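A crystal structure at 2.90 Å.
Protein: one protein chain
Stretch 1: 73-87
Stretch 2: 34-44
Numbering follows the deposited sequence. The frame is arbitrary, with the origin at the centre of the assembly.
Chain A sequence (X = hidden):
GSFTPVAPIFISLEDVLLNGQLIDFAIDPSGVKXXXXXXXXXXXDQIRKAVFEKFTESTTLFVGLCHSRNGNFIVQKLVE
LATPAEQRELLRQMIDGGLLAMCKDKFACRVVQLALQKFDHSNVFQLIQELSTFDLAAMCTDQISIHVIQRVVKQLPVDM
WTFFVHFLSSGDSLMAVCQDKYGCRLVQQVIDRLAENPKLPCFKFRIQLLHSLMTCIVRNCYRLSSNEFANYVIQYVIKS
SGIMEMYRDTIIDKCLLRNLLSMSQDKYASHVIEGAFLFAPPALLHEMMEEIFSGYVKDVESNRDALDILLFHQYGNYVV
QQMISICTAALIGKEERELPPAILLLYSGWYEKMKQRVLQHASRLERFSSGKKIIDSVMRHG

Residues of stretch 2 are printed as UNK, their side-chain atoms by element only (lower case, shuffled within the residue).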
# COMPACT_ATOMS: atom_id res chain seq x y z
N PHE A 73 -22.13 13.86 -6.74
CA PHE A 73 -22.52 14.03 -5.34
C PHE A 73 -23.97 13.63 -5.09
O PHE A 73 -24.29 13.07 -4.04
CB PHE A 73 -22.26 15.46 -4.87
CG PHE A 73 -20.80 15.80 -4.74
CD1 PHE A 73 -20.04 15.28 -3.70
CD2 PHE A 73 -20.18 16.64 -5.66
CE1 PHE A 73 -18.70 15.59 -3.59
CE2 PHE A 73 -18.84 16.95 -5.55
CZ PHE A 73 -18.10 16.43 -4.51
N ILE A 74 -24.85 13.90 -6.05
CA ILE A 74 -26.25 13.54 -5.89
C ILE A 74 -26.44 12.05 -6.13
O ILE A 74 -27.28 11.41 -5.49
CB ILE A 74 -27.18 14.38 -6.81
CG1 ILE A 74 -28.65 14.12 -6.46
CG2 ILE A 74 -26.93 14.08 -8.27
CD1 ILE A 74 -29.02 14.43 -5.03
N VAL A 75 -25.66 11.49 -7.05
CA VAL A 75 -25.73 10.05 -7.27
C VAL A 75 -25.28 9.33 -6.00
O VAL A 75 -25.73 8.23 -5.69
CB VAL A 75 -24.85 9.61 -8.44
CG1 VAL A 75 -24.98 8.10 -8.66
CG2 VAL A 75 -25.22 10.37 -9.69
N GLN A 76 -24.39 9.99 -5.26
CA GLN A 76 -23.91 9.45 -4.00
C GLN A 76 -24.99 9.49 -2.95
O GLN A 76 -25.23 8.52 -2.25
CB GLN A 76 -22.69 10.22 -3.53
CG GLN A 76 -21.44 9.91 -4.33
CD GLN A 76 -20.20 10.45 -3.67
OE1 GLN A 76 -19.93 10.13 -2.51
NE2 GLN A 76 -19.45 11.29 -4.38
N LYS A 77 -25.65 10.64 -2.86
CA LYS A 77 -26.78 10.78 -1.96
C LYS A 77 -27.79 9.69 -2.25
O LYS A 77 -28.33 9.09 -1.33
CB LYS A 77 -27.43 12.15 -2.12
CG LYS A 77 -28.47 12.47 -1.06
CD LYS A 77 -27.85 12.64 0.31
CE LYS A 77 -28.87 13.16 1.30
NZ LYS A 77 -28.26 13.43 2.64
N LEU A 78 -28.03 9.43 -3.53
CA LEU A 78 -28.98 8.38 -3.92
C LEU A 78 -28.56 7.02 -3.40
O LEU A 78 -29.39 6.16 -3.14
CB LEU A 78 -29.09 8.28 -5.44
CG LEU A 78 -29.70 9.39 -6.30
CD1 LEU A 78 -30.02 8.80 -7.65
CD2 LEU A 78 -30.95 9.97 -5.67
N VAL A 79 -27.25 6.84 -3.26
CA VAL A 79 -26.67 5.54 -2.93
C VAL A 79 -26.71 5.23 -1.44
O VAL A 79 -27.15 4.14 -1.03
CB VAL A 79 -25.23 5.46 -3.48
CG1 VAL A 79 -24.50 4.24 -2.92
CG2 VAL A 79 -25.25 5.42 -4.99
N GLU A 80 -26.26 6.17 -0.62
CA GLU A 80 -26.24 5.95 0.82
C GLU A 80 -27.64 5.69 1.38
O GLU A 80 -27.80 4.95 2.35
CB GLU A 80 -25.58 7.11 1.55
CG GLU A 80 -25.81 8.46 0.90
CD GLU A 80 -25.42 9.60 1.81
OE1 GLU A 80 -25.79 9.55 3.01
OE2 GLU A 80 -24.73 10.54 1.34
N LEU A 81 -28.65 6.30 0.76
CA LEU A 81 -30.04 6.16 1.21
C LEU A 81 -30.81 5.07 0.47
O LEU A 81 -31.98 4.82 0.75
CB LEU A 81 -30.78 7.50 1.09
CG LEU A 81 -30.41 8.65 2.04
CD1 LEU A 81 -29.15 9.36 1.60
CD2 LEU A 81 -31.55 9.64 2.14
N ALA A 82 -30.15 4.40 -0.48
CA ALA A 82 -30.83 3.45 -1.35
C ALA A 82 -31.41 2.24 -0.62
O ALA A 82 -30.71 1.54 0.11
CB ALA A 82 -29.89 2.99 -2.47
N THR A 83 -32.70 2.01 -0.82
CA THR A 83 -33.34 0.80 -0.32
C THR A 83 -32.83 -0.35 -1.18
O THR A 83 -32.23 -0.12 -2.23
CB THR A 83 -34.88 0.89 -0.43
OG1 THR A 83 -35.29 0.63 -1.77
CG2 THR A 83 -35.36 2.26 -0.01
N PRO A 84 -33.06 -1.59 -0.74
CA PRO A 84 -32.71 -2.75 -1.57
C PRO A 84 -33.20 -2.57 -3.01
O PRO A 84 -32.43 -2.73 -3.96
CB PRO A 84 -33.46 -3.89 -0.89
CG PRO A 84 -33.45 -3.51 0.55
CD PRO A 84 -33.58 -2.00 0.58
N ALA A 85 -34.48 -2.25 -3.17
CA ALA A 85 -35.06 -2.05 -4.49
C ALA A 85 -34.32 -0.97 -5.27
O ALA A 85 -34.07 -1.13 -6.47
CB ALA A 85 -36.53 -1.70 -4.36
N GLU A 86 -33.99 0.13 -4.60
CA GLU A 86 -33.24 1.20 -5.23
C GLU A 86 -31.85 0.72 -5.66
O GLU A 86 -31.39 1.01 -6.77
CB GLU A 86 -33.11 2.41 -4.29
CG GLU A 86 -34.43 3.06 -3.92
CD GLU A 86 -34.26 4.44 -3.29
OE1 GLU A 86 -33.11 4.92 -3.20
OE2 GLU A 86 -35.27 5.05 -2.89
N GLN A 87 -31.18 -0.03 -4.79
CA GLN A 87 -29.84 -0.52 -5.08
C GLN A 87 -29.80 -1.36 -6.34
O GLN A 87 -28.78 -1.39 -7.03
CB GLN A 87 -29.31 -1.34 -3.92
CG GLN A 87 -29.14 -0.59 -2.62
CD GLN A 87 -28.88 -1.54 -1.49
OE1 GLN A 87 -28.79 -2.75 -1.70
NE2 GLN A 87 -28.77 -1.02 -0.27
N UNK A 34 -28.43 22.02 -3.22
CA UNK A 34 -29.88 22.05 -3.04
C UNK A 34 -30.41 20.63 -3.02
O UNK A 34 -30.96 20.18 -2.02
c UNK A 34 -34.84 23.00 -3.95
c UNK A 34 -32.05 22.90 -4.09
c UNK A 34 -34.15 22.03 -3.27
c UNK A 34 -32.77 21.98 -3.34
c UNK A 34 -32.76 23.87 -4.78
c UNK A 34 -34.15 23.93 -4.70
c UNK A 34 -30.54 22.84 -4.18
N UNK A 35 -30.24 19.93 -4.14
CA UNK A 35 -30.74 18.58 -4.31
C UNK A 35 -30.43 17.68 -3.12
O UNK A 35 -31.32 16.99 -2.62
c UNK A 35 -30.72 18.65 -6.88
c UNK A 35 -32.23 18.59 -6.92
c UNK A 35 -30.15 18.00 -8.13
c UNK A 35 -30.20 17.99 -5.61
N UNK A 36 -29.18 17.69 -2.66
CA UNK A 36 -28.74 16.83 -1.55
C UNK A 36 -29.46 17.12 -0.24
O UNK A 36 -29.96 16.21 0.43
c UNK A 36 -24.93 16.84 -2.22
c UNK A 36 -27.25 17.00 -1.32
c UNK A 36 -26.37 16.43 -2.40
o UNK A 36 -24.03 16.00 -2.44
o UNK A 36 -24.69 18.01 -1.84
N UNK A 37 -29.49 18.40 0.12
CA UNK A 37 -30.10 18.86 1.36
C UNK A 37 -31.50 18.28 1.56
O UNK A 37 -31.77 17.60 2.55
c UNK A 37 -30.15 20.39 1.38
N UNK A 38 -32.38 18.56 0.61
CA UNK A 38 -33.78 18.18 0.73
C UNK A 38 -34.18 16.98 -0.11
O UNK A 38 -35.30 16.89 -0.60
n UNK A 38 -34.31 21.55 -0.56
c UNK A 38 -34.10 20.24 -0.67
o UNK A 38 -33.45 19.75 -1.59
c UNK A 38 -34.68 19.37 0.42
N UNK A 39 -33.25 16.05 -0.27
CA UNK A 39 -33.61 14.74 -0.80
C UNK A 39 -34.24 13.98 0.35
O UNK A 39 -33.59 13.71 1.37
c UNK A 39 -32.71 12.67 -1.98
c UNK A 39 -32.39 14.01 -1.36
c UNK A 39 -33.68 11.35 -3.76
c UNK A 39 -33.39 12.58 -3.20
c UNK A 39 -32.34 11.48 -1.36
c UNK A 39 -32.63 10.25 -1.92
c UNK A 39 -33.30 10.19 -3.12
o UNK A 39 -33.59 8.96 -3.68
N UNK A 40 -35.53 13.65 0.22
CA UNK A 40 -36.28 12.97 1.28
C UNK A 40 -35.55 11.73 1.81
O UNK A 40 -34.98 10.94 1.04
c UNK A 40 -36.37 13.92 -0.95
c UNK A 40 -37.39 12.85 -0.87
c UNK A 40 -37.60 12.58 0.60
N UNK A 41 -35.58 11.58 3.14
CA UNK A 41 -34.96 10.45 3.81
C UNK A 41 -35.95 9.30 3.89
O UNK A 41 -35.57 8.14 4.00
c UNK A 41 -33.29 11.82 5.26
c UNK A 41 -32.78 11.97 6.68
c UNK A 41 -34.48 10.85 5.21
c UNK A 41 -33.64 13.19 4.67
N UNK A 42 -37.23 9.64 3.82
CA UNK A 42 -38.28 8.64 3.78
C UNK A 42 -38.24 7.92 2.43
O UNK A 42 -38.64 8.48 1.41
o UNK A 42 -40.60 7.11 4.34
c UNK A 42 -39.65 9.28 4.01
o UNK A 42 -41.87 8.64 3.43
c UNK A 42 -40.79 8.27 3.92
N UNK A 43 -37.76 6.69 2.44
CA UNK A 43 -37.67 5.90 1.21
C UNK A 43 -39.04 5.78 0.56
O UNK A 43 -39.15 5.28 -0.56
o UNK A 43 -38.08 3.74 2.25
c UNK A 43 -37.13 4.50 1.52
N UNK A 44 -40.06 6.23 1.26
CA UNK A 44 -41.44 6.03 0.82
C UNK A 44 -42.07 7.30 0.26
O UNK A 44 -43.16 7.26 -0.29
c UNK A 44 -42.28 5.48 1.97
c UNK A 44 -43.48 4.67 1.51
c UNK A 44 -43.08 3.47 0.67
o UNK A 44 -43.14 3.57 -0.57
o UNK A 44 -42.69 2.43 1.26

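Position 34 carries one carbon followed by a closed ring of six carbons with no heteroatom. The ring is out of reach of stretch 1, so its atoms alone identify Phe 34, a residue still within the helix and only partly exposed, as suits a large hydrocarbon ring.

Position 35 has four carbons forked at the second. Its CA-to-CB bond points toward stretch 1, and its CB lies 3.8 Å from CD1 of Ile 74. The pattern is that of leucine. Leu 35 is buried, and a purely hydrocarbon side chain suits a place where the neighbour is another aliphatic group.

At position 36 a chain of three carbons ends in two oxygens. It starts sideways, but its end comes nearer to stretch 1, where a terminal oxygen meets Phe 73, and its carbons pass Ile 74 and Lys 77. The residue is Glu 36. Its OE2 lies 3.1 Å from CB of Phe 73. The same OE2 is 3.3 Å from O of Phe 73, but two acceptors cannot share a hydrogen bond. What the residue contributes is packing, since its CG lies 4.2 Å from CD1 of Ile 74 and 4.4 Å from CB of Lys 77. The backbone takes part too, with O of Glu 36 lying 3.4 Å from CE of Lys 77.

Position 37 has a single side-chain carbon, directed away from stretch 1: Ala 37, exposed at the end of the helix, with which alanine is readily compatible. Position 38 has two carbons, the second bearing one oxygen and one nitrogen, hence an amide. Asn 38 is the first residue to leave helical phi/psi, a place where asparagine is common, and it too points away.

Position 39 shows one carbon and a six-carbon ring bearing an oxygen. It points toward stretch 1, and its ring touches Lys 77, Leu 78 and Leu 81. This is Tyr 39, with the largest covered area of either stretch. CD2 of Leu 81 meets the ring at its edge, 4.0 Å from CD2 of Tyr 39; CG of Lys 77 is also 4.0 Å from that atom. Farther along, CD2 of Leu 78 lies 3.5 Å from OH of Tyr 39. A long aromatic side chain can thus touch several residues of stretch 1, in the helix and just beyond it.

At position 40 three carbons close onto the backbone nitrogen. The CA-to-CB bond points away from stretch 1, while the backbone O lies 3.8 Å from CD2 of Leu 81. This is Pro 40, whose phi of -50° fits its ring. Position 41 again has four carbons forked at the second, the fork near Leu 81: Leu 41, whose CG offers hydrocarbon to CD2 of Leu 81 at 4.2 Å.

Position 42 has two carbons, the second with two oxygens, and points away. This is Asp 42, its charge at home in an exposed place. Position 43 has one carbon and one oxygen; its CA-to-CB bond points toward stretch 1, and CB makes a close contact of 3.2 Å with CG2 of Thr 83. It is Ser 43, which adds just one oxygen beyond CB. Position 44, three carbons ending in two oxygens, also points away: Glu 44, exposed as suits a charge.

The contact works by packing alone, with no hydrogen bond between the stretches. Tyr 39 and Glu 36 supply most of stretch 2's share of the buried surface, the leucines add apolar contacts, and OG1 of Thr 83 caps its own helix by accepting from N of Glu 86 at 3.2 Å.

Stretch 2, residues 34-44: FLEANYPLDSE
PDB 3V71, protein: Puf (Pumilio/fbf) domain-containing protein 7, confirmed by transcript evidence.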